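Local coordinates for Exo-beta-1,3-glucanase (Streptomyces sp. SirexAA-E, PDB 4PEY), which hydrolyses laminarin and laminarioligosaccharides from their non-reducing ends as a secreted glycoside hydrolase family 55 enzyme, yielding glucose and laminaribiose, at residues Val443-Ser446 with Lys451-Phe454; Tyr480-Ser485 with Val520-Leu525; Pro223-Asp228 with Tyr232-Pro237. The protein carries 1 engineered substitution. All coordinates share one frame; numbering follows the deposited sequence. Where two conformers were deposited one is given.

Contact 1. Residues Val443-Ser446 with Lys451-Phe454; sequences VQWS and KTIF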
ATOM      1  N   VAL A 443     -13.274  -6.409  -2.287  1.00 10.66           N
ATOM      2  CA  VAL A 443     -13.510  -5.112  -2.918  1.00 11.23           C
ATOM      3  C   VAL A 443     -14.869  -5.116  -3.603  1.00 11.34           C
ATOM      4  O   VAL A 443     -15.204  -6.068  -4.321  1.00 12.52           O
ATOM      5  CB  VAL A 443     -12.409  -4.763  -3.961  1.00 10.45           C
ATOM      6  CG1 VAL A 443     -12.759  -3.483  -4.729  1.00 11.53           C
ATOM      7  CG2 VAL A 443     -11.054  -4.615  -3.277  1.00 10.96           C
ATOM      8  N   GLN A 444     -15.640  -4.060  -3.357  1.00 11.53           N
ATOM      9  CA  GLN A 444     -16.882  -3.839  -4.074  0.64 11.66           C
ATOM     10  C   GLN A 444     -16.843  -2.443  -4.692  1.00 11.90           C
ATOM     11  O   GLN A 444     -16.436  -1.480  -4.051  1.00 13.34           O
ATOM     12  CB  GLN A 444     -18.089  -3.998  -3.143  0.64 11.11           C
ATOM     13  CG  GLN A 444     -19.426  -3.767  -3.828  0.64 12.58           C
ATOM     14  CD  GLN A 444     -20.612  -4.106  -2.943  0.64 13.41           C
ATOM     15  OE1 GLN A 444     -20.473  -4.283  -1.733  0.64 14.34           O
ATOM     16  NE2 GLN A 444     -21.792  -4.196  -3.547  0.64 15.45           N
ATOM     17  N   TRP A 445     -17.251  -2.350  -5.953  1.00 12.43           N
ATOM     18  CA  TRP A 445     -17.211  -1.083  -6.672  1.00 12.14           C
ATOM     19  C   TRP A 445     -18.607  -0.762  -7.172  1.00 13.03           C
ATOM     20  O   TRP A 445     -19.144  -1.486  -8.014  1.00 14.51           O
ATOM     21  CB  TRP A 445     -16.219  -1.155  -7.839  1.00 12.63           C
ATOM     22  CG  TRP A 445     -15.533   0.145  -8.149  1.00 10.86           C
ATOM     23  CD1 TRP A 445     -16.107   1.286  -8.654  1.00 12.62           C
ATOM     24  CD2 TRP A 445     -14.140   0.428  -7.997  1.00 11.46           C
ATOM     25  NE1 TRP A 445     -15.151   2.261  -8.818  1.00 11.99           N
ATOM     26  CE2 TRP A 445     -13.935   1.761  -8.425  1.00 11.82           C
ATOM     27  CE3 TRP A 445     -13.045  -0.314  -7.542  1.00 11.44           C
ATOM     28  CZ2 TRP A 445     -12.676   2.369  -8.410  1.00 12.30           C
ATOM     29  CZ3 TRP A 445     -11.786   0.291  -7.528  1.00 13.29           C
ATOM     30  CH2 TRP A 445     -11.615   1.621  -7.963  1.00 13.75           C
ATOM     31  N   SER A 446     -19.189   0.308  -6.628  1.00 13.72           N
ATOM     32  CA  SER A 446     -20.557   0.714  -6.933  1.00 14.85           C
ATOM     33  C   SER A 446     -20.592   2.008  -7.736  1.00 14.84           C
ATOM     34  O   SER A 446     -21.594   2.326  -8.374  1.00 16.77           O
ATOM     35  CB  SER A 446     -21.361   0.898  -5.643  1.00 16.80           C
ATOM     36  OG  SER A 446     -21.365  -0.295  -4.872  1.00 18.63           O
ATOM     37  N   LYS A 451     -11.398   2.913 -12.129  1.00 11.00           N
ATOM     38  CA  LYS A 451     -10.250   2.292 -12.772  1.00 12.42           C
ATOM     39  C   LYS A 451      -9.334   1.702 -11.715  1.00 12.63           C
ATOM     40  O   LYS A 451      -9.039   2.367 -10.718  1.00 12.64           O
ATOM     41  CB  LYS A 451      -9.478   3.311 -13.616  1.00 13.79           C
ATOM     42  CG  LYS A 451     -10.210   3.750 -14.868  1.00 15.82           C
ATOM     43  CD  LYS A 451      -9.384   4.756 -15.650  1.00 18.26           C
ATOM     44  CE  LYS A 451     -10.190   5.304 -16.817  1.00 23.96           C
ATOM     45  NZ  LYS A 451      -9.486   6.384 -17.561  1.00 27.87           N
ATOM     46  N   THR A 452      -8.893   0.462 -11.933  1.00 11.84           N
ATOM     47  CA  THR A 452      -7.896  -0.160 -11.071  1.00 11.23           C
ATOM     48  C   THR A 452      -6.737  -0.651 -11.914  1.00 12.42           C
ATOM     49  O   THR A 452      -6.938  -1.396 -12.878  1.00 12.09           O
ATOM     50  CB  THR A 452      -8.476  -1.344 -10.260  1.00 11.34           C
ATOM     51  OG1 THR A 452      -9.401  -0.836  -9.296  1.00 12.28           O
ATOM     52  CG2 THR A 452      -7.363  -2.110  -9.529  1.00 12.54           C
ATOM     53  N   ILE A 453      -5.535  -0.210 -11.555  1.00 10.63           N
ATOM     54  CA  ILE A 453      -4.313  -0.673 -12.186  1.00 11.23           C
ATOM     55  C   ILE A 453      -3.520  -1.408 -11.113  1.00 11.34           C
ATOM     56  O   ILE A 453      -3.046  -0.793 -10.157  1.00 11.31           O
ATOM     57  CB  ILE A 453      -3.494   0.481 -12.789  1.00 11.25           C
ATOM     58  CG1 ILE A 453      -4.311   1.201 -13.870  1.00 12.48           C
ATOM     59  CG2 ILE A 453      -2.186  -0.047 -13.390  1.00 12.20           C
ATOM     60  CD1 ILE A 453      -3.692   2.499 -14.326  1.00 13.01           C
ATOM     61  N   PHE A 454      -3.437  -2.730 -11.297  1.00 11.11           N
ATOM     62  CA  PHE A 454      -2.888  -3.733 -10.372  1.00  9.37           C
ATOM     63  C   PHE A 454      -3.793  -4.045  -9.173  1.00  9.77           C
ATOM     64  O   PHE A 454      -4.090  -3.183  -8.343  1.00 10.82           O
ATOM     65  CB  PHE A 454      -1.499  -3.364  -9.834  1.00 11.15           C
ATOM     66  CG  PHE A 454      -0.915  -4.446  -8.954  1.00  9.68           C
ATOM     67  CD1 PHE A 454      -0.126  -5.455  -9.498  1.00 12.16           C
ATOM     68  CD2 PHE A 454      -1.185  -4.475  -7.591  1.00 10.32           C
ATOM     69  CE1 PHE A 454       0.394  -6.464  -8.692  1.00 12.59           C
ATOM     70  CE2 PHE A 454      -0.682  -5.480  -6.788  1.00 11.99           C
ATOM     71  CZ  PHE A 454       0.117  -6.471  -7.332  1.00 11.83           C
TER
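Trp445 and Thr452 make a small, buried contact across the interior of the coil, between strand 443-445 on one wall and the start of strand 450-458 on another; no hydrogen bond links the two segments. The six-membered half of the indole does the touching. Its corner atom CZ3 of Trp445 comes within 3.2 Å of OG1 of Thr452, and CH2 of Trp445 lies 3.8 Å from the carbonyl O of Lys451, the ring meeting both oxygens at a slant. The indole is long enough to span walls whose nearest CA atoms, those of Trp445 and Lys451, remain 9.9 Å apart. Such interior packing belongs to the right-handed parallel beta-helix of family 55: 443-445 pairs with 419-423 and 480-482, whereas 450-458 pairs with 429-436 and 489-498, and side chains from the two walls meet inside. Threonine is small enough to fit beside the indole corner, with a hydroxyl on one branch and a methyl on the other. With OG1 anti to the carbonyl carbon (chi1 -69°), the hydroxyl is turned to the indole and also hydrogen-bonds to the Tyr480 hydroxyl, which satisfies a buried polar atom. The indole is further bounded by His489, whose ring meets it edge-to-face, and by Val423 on the neighbouring strand. With a leucine in place of Trp445, the reach to Thr452 would probably be lost and a gap opened beside His489. CB of Lys451 points away from the 443-446 segment, and its backbone N and O are what approach the indole.

Contact 2. Residues Tyr480-Ser485 with Val520-Leu525; sequences YKVDDS and VKFHDL
Two walls of the C-terminal beta-helix domain meet inside the coil here, strand 480-482 facing the beginning of strand 520-529 through three buried side chains: Tyr480, Val482 and Phe522. Tyr480 and Val482 are two residues apart on one strand, and both send their side chains to the same inner side, while Lys481 between them turns outward. Phe522 reaches across from the other wall and presents the far edge of its ring to the pair. CE2 of Phe522 lies 3.8 Å from CE1 of Tyr480, and CZ of Phe522 is 3.9 Å from CG2 of Val482. The methyl lies at the phenyl rim, in the plane of the ring, whereas the planes of the two aromatic rings stand almost at right angles, the Phe522 edge meeting CE1 of Tyr480. In Val482, CG1 stands anti to the backbone N (chi1 -180°), which leaves CG2 as the branch that meets Phe522. A branched valine fits beside a ring rim. The walls come no nearer than 8.7 Å, CA of Val482 to CA of Val520, and phenylalanine has the reach to cross between them. Met494 of strand 489-498 touches both Tyr480 and Phe522, and Ala514 and Ile540 also pack on Phe522, so the ring sits among apolar neighbours. Tyr480 differs from Phe522 in carrying a hydroxyl, which hydrogen-bonds to NE2 of His489. That bond limits where the phenol can settle, leaving the ring carbons to pack on Phe522. Across the two walls, then, cohesion comes from dispersion and exclusion of water, with shape and reach, not directed bonds, setting the fit.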
ATOM      1  N   TYR A 480     -13.298  -9.171  -6.066  1.00 11.08           N
ATOM      2  CA  TYR A 480     -13.479  -7.877  -6.704  1.00 11.41           C
ATOM      3  C   TYR A 480     -14.803  -7.904  -7.450  1.00 11.29           C
ATOM      4  O   TYR A 480     -14.944  -8.598  -8.457  1.00 12.25           O
ATOM      5  CB  TYR A 480     -12.310  -7.586  -7.640  1.00 11.78           C
ATOM      6  CG  TYR A 480     -12.185  -6.182  -8.201  1.00 11.12           C
ATOM      7  CD1 TYR A 480     -12.941  -5.779  -9.301  1.00 12.12           C
ATOM      8  CD2 TYR A 480     -11.243  -5.289  -7.688  1.00 11.51           C
ATOM      9  CE1 TYR A 480     -12.794  -4.503  -9.848  1.00 12.01           C
ATOM     10  CE2 TYR A 480     -11.090  -4.018  -8.215  1.00 11.61           C
ATOM     11  CZ  TYR A 480     -11.855  -3.632  -9.308  1.00 11.94           C
ATOM     12  OH  TYR A 480     -11.689  -2.374  -9.848  1.00 12.71           O
ATOM     13  N   LYS A 481     -15.771  -7.162  -6.922  1.00 11.86           N
ATOM     14  CA  LYS A 481     -17.122  -7.125  -7.456  1.00 12.15           C
ATOM     15  C   LYS A 481     -17.475  -5.739  -7.965  1.00 13.71           C
ATOM     16  O   LYS A 481     -17.396  -4.762  -7.222  1.00 15.32           O
ATOM     17  CB  LYS A 481     -18.141  -7.533  -6.391  1.00 14.80           C
ATOM     18  CG  LYS A 481     -19.586  -7.377  -6.866  1.00 19.36           C
ATOM     19  CD  LYS A 481     -20.582  -7.547  -5.750  1.00 22.84           C
ATOM     20  CE  LYS A 481     -22.014  -7.357  -6.252  1.00 23.32           C
ATOM     21  NZ  LYS A 481     -22.475  -8.449  -7.164  1.00 26.11           N
ATOM     22  N   VAL A 482     -17.867  -5.666  -9.233  1.00 13.70           N
ATOM     23  CA  VAL A 482     -18.459  -4.464  -9.800  1.00 13.27           C
ATOM     24  C   VAL A 482     -19.966  -4.670  -9.808  1.00 13.54           C
ATOM     25  O   VAL A 482     -20.453  -5.644 -10.390  1.00 14.75           O
ATOM     26  CB  VAL A 482     -17.935  -4.193 -11.224  1.00 14.11           C
ATOM     27  CG1 VAL A 482     -18.556  -2.928 -11.811  1.00 15.80           C
ATOM     28  CG2 VAL A 482     -16.407  -4.092 -11.207  1.00 14.53           C
ATOM     29  N   ASP A 483     -20.701  -3.774  -9.152  1.00 14.79           N
ATOM     30  CA  ASP A 483     -22.156  -3.913  -9.072  1.00 15.07           C
ATOM     31  C   ASP A 483     -22.800  -4.000 -10.455  1.00 15.74           C
ATOM     32  O   ASP A 483     -22.325  -3.373 -11.410  1.00 15.98           O
ATOM     33  CB  ASP A 483     -22.769  -2.746  -8.299  1.00 16.77           C
ATOM     34  CG  ASP A 483     -22.525  -2.837  -6.809  1.00 20.12           C
ATOM     35  OD1 ASP A 483     -21.934  -3.845  -6.353  1.00 21.39           O
ATOM     36  OD2 ASP A 483     -22.945  -1.900  -6.097  1.00 22.38           O
ATOM     37  N   ASP A 484     -23.879  -4.773 -10.556  1.00 17.12           N
ATOM     38  CA  ASP A 484     -24.571  -4.956 -11.831  1.00 20.11           C
ATOM     39  C   ASP A 484     -25.070  -3.641 -12.431  1.00 19.39           C
ATOM     40  O   ASP A 484     -25.177  -3.514 -13.648  1.00 20.39           O
ATOM     41  CB  ASP A 484     -25.745  -5.927 -11.667  1.00 24.70           C
ATOM     42  CG  ASP A 484     -25.290  -7.352 -11.418  1.00 33.29           C
ATOM     43  OD1 ASP A 484     -24.126  -7.673 -11.758  1.00 36.24           O
ATOM     44  OD2 ASP A 484     -26.096  -8.153 -10.894  1.00 37.68           O
ATOM     45  N   SER A 485     -25.362  -2.662 -11.579  1.00 18.86           N
ATOM     46  CA  SER A 485     -25.916  -1.384 -12.033  1.00 20.45           C
ATOM     47  C   SER A 485     -24.870  -0.473 -12.685  1.00 20.72           C
ATOM     48  O   SER A 485     -25.217   0.479 -13.385  1.00 24.08           O
ATOM     49  CB  SER A 485     -26.579  -0.653 -10.861  1.00 24.81           C
ATOM     50  OG  SER A 485     -25.662  -0.455  -9.798  1.00 28.79           O
ATOM     51  N   VAL A 520     -17.730  -1.971 -19.379  1.00 14.42           N
ATOM     52  CA  VAL A 520     -17.138  -2.615 -18.209  1.00 14.97           C
ATOM     53  C   VAL A 520     -16.108  -3.621 -18.706  1.00 16.24           C
ATOM     54  O   VAL A 520     -16.459  -4.670 -19.234  1.00 18.90           O
ATOM     55  CB  VAL A 520     -18.213  -3.307 -17.334  1.00 14.42           C
ATOM     56  CG1 VAL A 520     -17.571  -4.116 -16.207  1.00 16.07           C
ATOM     57  CG2 VAL A 520     -19.182  -2.272 -16.778  1.00 14.92           C
ATOM     58  N   LYS A 521     -14.830  -3.285 -18.555  1.00 13.96           N
ATOM     59  CA  LYS A 521     -13.767  -4.032 -19.219  1.00 14.25           C
ATOM     60  C   LYS A 521     -12.658  -4.441 -18.273  1.00 13.73           C
ATOM     61  O   LYS A 521     -12.281  -3.675 -17.382  1.00 14.42           O
ATOM     62  CB  LYS A 521     -13.169  -3.197 -20.365  1.00 18.68           C
ATOM     63  CG  LYS A 521     -14.183  -2.817 -21.427  1.00 21.77           C
ATOM     64  CD  LYS A 521     -13.544  -2.196 -22.660  1.00 27.92           C
ATOM     65  CE  LYS A 521     -12.728  -0.979 -22.329  1.00 31.98           C
ATOM     66  NZ  LYS A 521     -12.269  -0.327 -23.589  1.00 35.92           N
ATOM     67  N   PHE A 522     -12.132  -5.647 -18.475  1.00 13.29           N
ATOM     68  CA  PHE A 522     -10.964  -6.105 -17.722  1.00 12.60           C
ATOM     69  C   PHE A 522      -9.869  -6.620 -18.634  1.00 13.78           C
ATOM     70  O   PHE A 522     -10.134  -7.177 -19.708  1.00 15.19           O
ATOM     71  CB  PHE A 522     -11.349  -7.195 -16.709  1.00 13.47           C
ATOM     72  CG  PHE A 522     -12.196  -6.684 -15.588  1.00 14.84           C
ATOM     73  CD1 PHE A 522     -13.572  -6.839 -15.617  1.00 16.34           C
ATOM     74  CD2 PHE A 522     -11.622  -6.006 -14.522  1.00 15.02           C
ATOM     75  CE1 PHE A 522     -14.360  -6.342 -14.592  1.00 16.57           C
ATOM     76  CE2 PHE A 522     -12.404  -5.503 -13.495  1.00 15.93           C
ATOM     77  CZ  PHE A 522     -13.772  -5.682 -13.523  1.00 16.82           C
ATOM     78  N   HIS A 523      -8.638  -6.423 -18.186  1.00 12.78           N
ATOM     79  CA  HIS A 523      -7.467  -6.859 -18.921  1.00 13.80           C
ATOM     80  C   HIS A 523      -6.552  -7.625 -17.998  1.00 13.41           C
ATOM     81  O   HIS A 523      -6.179  -7.112 -16.948  1.00 14.04           O
ATOM     82  CB  HIS A 523      -6.723  -5.662 -19.515  1.00 14.54           C
ATOM     83  CG  HIS A 523      -7.620  -4.676 -20.192  1.00 13.84           C
ATOM     84  ND1 HIS A 523      -8.059  -4.842 -21.489  1.00 16.81           N
ATOM     85  CD2 HIS A 523      -8.164  -3.517 -19.752  1.00 14.24           C
ATOM     86  CE1 HIS A 523      -8.837  -3.825 -21.817  1.00 18.08           C
ATOM     87  NE2 HIS A 523      -8.911  -3.004 -20.785  1.00 17.33           N
ATOM     88  N   ASP A 524      -6.200  -8.845 -18.399  1.00 13.17           N
ATOM     89  CA  ASP A 524      -5.219  -9.666 -17.691  1.00 12.74           C
ATOM     90  C   ASP A 524      -5.681 -10.007 -16.269  1.00 11.07           C
ATOM     91  O   ASP A 524      -5.146  -9.502 -15.277  1.00 13.33           O
ATOM     92  CB  ASP A 524      -3.844  -8.973 -17.667  1.00 12.25           C
ATOM     93  CG  ASP A 524      -3.322  -8.639 -19.056  1.00 13.19           C
ATOM     94  OD1 ASP A 524      -3.921  -9.096 -20.047  1.00 14.63           O
ATOM     95  OD2 ASP A 524      -2.294  -7.924 -19.159  1.00 13.84           O
ATOM     96  N   LEU A 525      -6.678 -10.885 -16.198  1.00 12.23           N
ATOM     97  CA  LEU A 525      -7.187 -11.432 -14.940  1.00 11.66           C
ATOM     98  C   LEU A 525      -6.611 -12.817 -14.677  1.00 11.60           C
ATOM     99  O   LEU A 525      -6.345 -13.576 -15.614  1.00 13.30           O
ATOM    100  CB  LEU A 525      -8.711 -11.544 -14.976  1.00 12.10           C
ATOM    101  CG  LEU A 525      -9.519 -10.272 -15.216  1.00 13.35           C
ATOM    102  CD1 LEU A 525     -11.005 -10.595 -15.228  1.00 15.29           C
ATOM    103  CD2 LEU A 525      -9.194  -9.232 -14.158  1.00 15.47           C
TER

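Contact 3. Residues Pro223-Asp228 with Tyr232-Pro237; sequences PFLYLD and YKVFVP
Phe224 and Phe235 lie side by side and point the same way from a beta hairpin, their ring planes inclined at 50° in an oblique pairing. CB of Phe235 sits over one face of the Phe224 ring in a CH-pi contact, 4.1 Å from the centroid, and CE2 of Phe224 touches CD2 of Phe235 at 3.7 Å. Phe224 takes a chi1 of 58°, with CG between the backbone N and the carbonyl carbon, which folds its ring over the partner strand. Tyr226 adopts a similar first torsion: its CE1 reaches CB of Lys233 and CB of Phe235, while its hydroxyl hydrogen-bonds to Ser257 on strand 255-259. The other face of the hairpin carries Leu225, Leu227, Tyr232 and Val234. There CD2 of Leu227 stands over the face of the Tyr232 phenol, 3.9 Å from the centroid, and CG of Leu225 approaches CD1 of Tyr232 obliquely. Flat rings and leucines suit both sides by burying apolar surface. Between the two faces, antiparallel hydrogen-bonded pairs, Phe224 with Phe235 and Tyr226 with Lys233, hold the strands together; the bond from N of Tyr226 to O of Lys233 is 2.8 Å long and nearly straight at 170°. Strand 231-243 also pairs with 210-220 and 255-259. Toward the turn, Lys233 runs extended beyond CG, passing alongside the Tyr226 ring, to form a salt bridge, NZ 2.7 Å from OD2 of Asp228 and meeting that oxygen's anti lone pair. The ammonium probably offsets the charge of the partly exposed aspartate, adding a short ionic link to the backbone ladder.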
ATOM      1  N   PRO A 223       3.441  13.219  -0.461  1.00 11.82           N
ATOM      2  CA  PRO A 223       4.211  14.244   0.251  1.00 12.28           C
ATOM      3  C   PRO A 223       5.293  13.625   1.135  1.00 11.94           C
ATOM      4  O   PRO A 223       5.133  12.492   1.611  1.00 12.19           O
ATOM      5  CB  PRO A 223       3.149  14.958   1.101  1.00 13.20           C
ATOM      6  CG  PRO A 223       1.858  14.741   0.342  1.00 13.93           C
ATOM      7  CD  PRO A 223       1.991  13.345  -0.218  1.00 12.93           C
ATOM      8  N   PHE A 224       6.381  14.351   1.348  1.00 12.40           N
ATOM      9  CA  PHE A 224       7.462  13.839   2.188  1.00 13.16           C
ATOM     10  C   PHE A 224       8.168  14.968   2.933  1.00 13.12           C
ATOM     11  O   PHE A 224       8.232  16.119   2.465  1.00 14.41           O
ATOM     12  CB  PHE A 224       8.474  13.035   1.354  1.00 13.59           C
ATOM     13  CG  PHE A 224       9.096  13.824   0.234  1.00 13.30           C
ATOM     14  CD1 PHE A 224      10.305  14.485   0.419  1.00 14.57           C
ATOM     15  CD2 PHE A 224       8.467  13.920  -1.001  1.00 13.78           C
ATOM     16  CE1 PHE A 224      10.883  15.225  -0.609  1.00 13.99           C
ATOM     17  CE2 PHE A 224       9.034  14.667  -2.035  1.00 13.63           C
ATOM     18  CZ  PHE A 224      10.243  15.319  -1.836  1.00 13.93           C
ATOM     19  N   LEU A 225       8.677  14.622   4.110  1.00 14.08           N
ATOM     20  CA  LEU A 225       9.465  15.525   4.929  1.00 14.84           C
ATOM     21  C   LEU A 225      10.840  15.757   4.312  1.00 14.02           C
ATOM     22  O   LEU A 225      11.482  14.816   3.842  1.00 15.55           O
ATOM     23  CB  LEU A 225       9.616  14.944   6.339  1.00 14.83           C
ATOM     24  CG  LEU A 225      10.276  15.825   7.400  1.00 15.83           C
ATOM     25  CD1 LEU A 225       9.351  16.999   7.768  1.00 16.61           C
ATOM     26  CD2 LEU A 225      10.634  14.994   8.641  1.00 16.43           C
ATOM     27  N   TYR A 226      11.307  17.001   4.312  1.00 13.99           N
ATOM     28  CA  TYR A 226      12.675  17.253   3.877  1.00 14.33           C
ATOM     29  C   TYR A 226      13.230  18.485   4.562  1.00 17.08           C
ATOM     30  O   TYR A 226      12.517  19.179   5.297  1.00 16.68           O
ATOM     31  CB  TYR A 226      12.755  17.395   2.347  1.00 15.88           C
ATOM     32  CG  TYR A 226      12.340  18.747   1.795  1.00 15.93           C
ATOM     33  CD1 TYR A 226      10.999  19.127   1.743  1.00 17.01           C
ATOM     34  CD2 TYR A 226      13.289  19.630   1.292  1.00 18.39           C
ATOM     35  CE1 TYR A 226      10.626  20.356   1.223  1.00 18.04           C
ATOM     36  CE2 TYR A 226      12.924  20.857   0.770  1.00 19.42           C
ATOM     37  CZ  TYR A 226      11.591  21.218   0.739  1.00 19.68           C
ATOM     38  OH  TYR A 226      11.222  22.442   0.222  1.00 22.35           O
ATOM     39  N   LEU A 227      14.515  18.728   4.345  1.00 17.20           N
ATOM     40  CA  LEU A 227      15.192  19.906   4.870  1.00 20.51           C
ATOM     41  C   LEU A 227      15.464  20.919   3.776  1.00 23.15           C
ATOM     42  O   LEU A 227      16.124  20.610   2.789  1.00 23.47           O
ATOM     43  CB  LEU A 227      16.506  19.509   5.538  1.00 21.54           C
ATOM     44  CG  LEU A 227      16.398  19.006   6.971  1.00 22.69           C
ATOM     45  CD1 LEU A 227      17.712  18.372   7.403  1.00 23.68           C
ATOM     46  CD2 LEU A 227      16.015  20.159   7.894  1.00 22.36           C
ATOM     47  N   ASP A 228      14.939  22.124   3.957  1.00 26.14           N
ATOM     48  CA  ASP A 228      15.273  23.256   3.104  1.00 31.10           C
ATOM     49  C   ASP A 228      16.278  24.097   3.878  1.00 33.56           C
ATOM     50  O   ASP A 228      15.904  24.883   4.746  1.00 34.27           O
ATOM     51  CB  ASP A 228      14.016  24.053   2.745  1.00 34.64           C
ATOM     52  CG  ASP A 228      14.270  25.124   1.706  1.00 39.04           C
ATOM     53  OD1 ASP A 228      15.327  25.089   1.041  1.00 40.39           O
ATOM     54  OD2 ASP A 228      13.394  26.001   1.549  1.00 41.72           O
ATOM     55  N   TYR A 232      12.889  22.291   8.539  1.00 19.45           N
ATOM     56  CA  TYR A 232      12.026  21.185   8.114  1.00 17.78           C
ATOM     57  C   TYR A 232      10.819  21.720   7.353  1.00 17.62           C
ATOM     58  O   TYR A 232      10.181  22.687   7.782  1.00 18.28           O
ATOM     59  CB  TYR A 232      11.545  20.348   9.305  1.00 19.55           C
ATOM     60  CG  TYR A 232      12.572  19.391   9.858  1.00 21.19           C
ATOM     61  CD1 TYR A 232      12.969  18.267   9.139  1.00 20.65           C
ATOM     62  CD2 TYR A 232      13.132  19.600  11.110  1.00 23.93           C
ATOM     63  CE1 TYR A 232      13.910  17.389   9.649  1.00 21.93           C
ATOM     64  CE2 TYR A 232      14.073  18.731  11.623  1.00 26.56           C
ATOM     65  CZ  TYR A 232      14.455  17.629  10.892  1.00 25.87           C
ATOM     66  OH  TYR A 232      15.389  16.763  11.413  1.00 28.50           O
ATOM     67  N   LYS A 233      10.524  21.090   6.217  1.00 16.60           N
ATOM     68  CA  LYS A 233       9.329  21.377   5.435  1.00 15.85           C
ATOM     69  C   LYS A 233       8.755  20.070   4.917  1.00 15.17           C
ATOM     70  O   LYS A 233       9.430  19.040   4.928  1.00 16.59           O
ATOM     71  CB  LYS A 233       9.642  22.308   4.262  1.00 18.31           C
ATOM     72  CG  LYS A 233      10.290  23.614   4.671  1.00 21.23           C
ATOM     73  CD  LYS A 233      10.366  24.602   3.531  1.00 25.24           C
ATOM     74  CE  LYS A 233      10.997  25.910   3.998  1.00 28.99           C
ATOM     75  NZ  LYS A 233      11.180  26.887   2.887  1.00 31.96           N
ATOM     76  N   VAL A 234       7.512  20.113   4.454  1.00 13.86           N
ATOM     77  CA  VAL A 234       6.942  18.976   3.755  1.00 13.58           C
ATOM     78  C   VAL A 234       6.711  19.371   2.304  1.00 14.39           C
ATOM     79  O   VAL A 234       6.061  20.387   2.021  1.00 14.42           O
ATOM     80  CB  VAL A 234       5.636  18.496   4.407  1.00 14.28           C
ATOM     81  CG1 VAL A 234       4.956  17.446   3.521  1.00 14.46           C
ATOM     82  CG2 VAL A 234       5.918  17.943   5.799  1.00 15.10           C
ATOM     83  N   PHE A 235       7.277  18.591   1.387  1.00 13.83           N
ATOM     84  CA  PHE A 235       7.093  18.864  -0.028  1.00 13.72           C
ATOM     85  C   PHE A 235       5.821  18.196  -0.497  1.00 12.56           C
ATOM     86  O   PHE A 235       5.579  17.025  -0.180  1.00 14.09           O
ATOM     87  CB  PHE A 235       8.282  18.389  -0.866  1.00 14.48           C
ATOM     88  CG  PHE A 235       8.208  18.836  -2.300  1.00 14.57           C
ATOM     89  CD1 PHE A 235       8.372  20.174  -2.630  1.00 17.44           C
ATOM     90  CD2 PHE A 235       7.950  17.928  -3.311  1.00 15.89           C
ATOM     91  CE1 PHE A 235       8.295  20.594  -3.951  1.00 19.36           C
ATOM     92  CE2 PHE A 235       7.878  18.342  -4.635  1.00 18.09           C
ATOM     93  CZ  PHE A 235       8.045  19.678  -4.950  1.00 19.35           C
ATOM     94  N   VAL A 236       5.010  18.953  -1.238  1.00 12.88           N
ATOM     95  CA  VAL A 236       3.711  18.487  -1.714  1.00 13.51           C
ATOM     96  C   VAL A 236       3.695  18.513  -3.244  1.00 13.92           C
ATOM     97  O   VAL A 236       3.410  19.543  -3.856  1.00 15.86           O
ATOM     98  CB  VAL A 236       2.556  19.350  -1.161  1.00 14.53           C
ATOM     99  CG1 VAL A 236       1.214  18.790  -1.603  1.00 15.90           C
ATOM    100  CG2 VAL A 236       2.621  19.414   0.359  1.00 15.91           C
ATOM    101  N   PRO A 237       4.044  17.384  -3.871  1.00 13.26           N
ATOM    102  CA  PRO A 237       4.080  17.321  -5.340  1.00 13.22           C
ATOM    103  C   PRO A 237       2.744  17.670  -5.989  1.00 15.60           C
ATOM    104  O   PRO A 237       1.683  17.336  -5.452  1.00 16.49           O
ATOM    105  CB  PRO A 237       4.448  15.858  -5.615  1.00 14.71           C
ATOM    106  CG  PRO A 237       5.241  15.459  -4.406  1.00 14.84           C
ATOM    107  CD  PRO A 237       4.565  16.151  -3.252  1.00 15.51           C
TER

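Contacts 1 and 2 are neighbours in the C-terminal beta-helix domain, their centres 8 Å apart. Strands 443-445 and 480-482 lie side by side in one parallel sheet, joined by backbone pairing and by Ser446 OG with Asp483 OD2 at 2.6 Å; inside, Trp445 CE3 lies 3.4 Å from Tyr480 OH. Tyr480 of contact 2 has its side chain about 12 Å from that of Glu436, which binds substrate. Contact 3, a hairpin far earlier in the chain, is separate, its centre 31 Å from that of contact 1 and 38 Å from that of contact 2, and is remote from the substrate site.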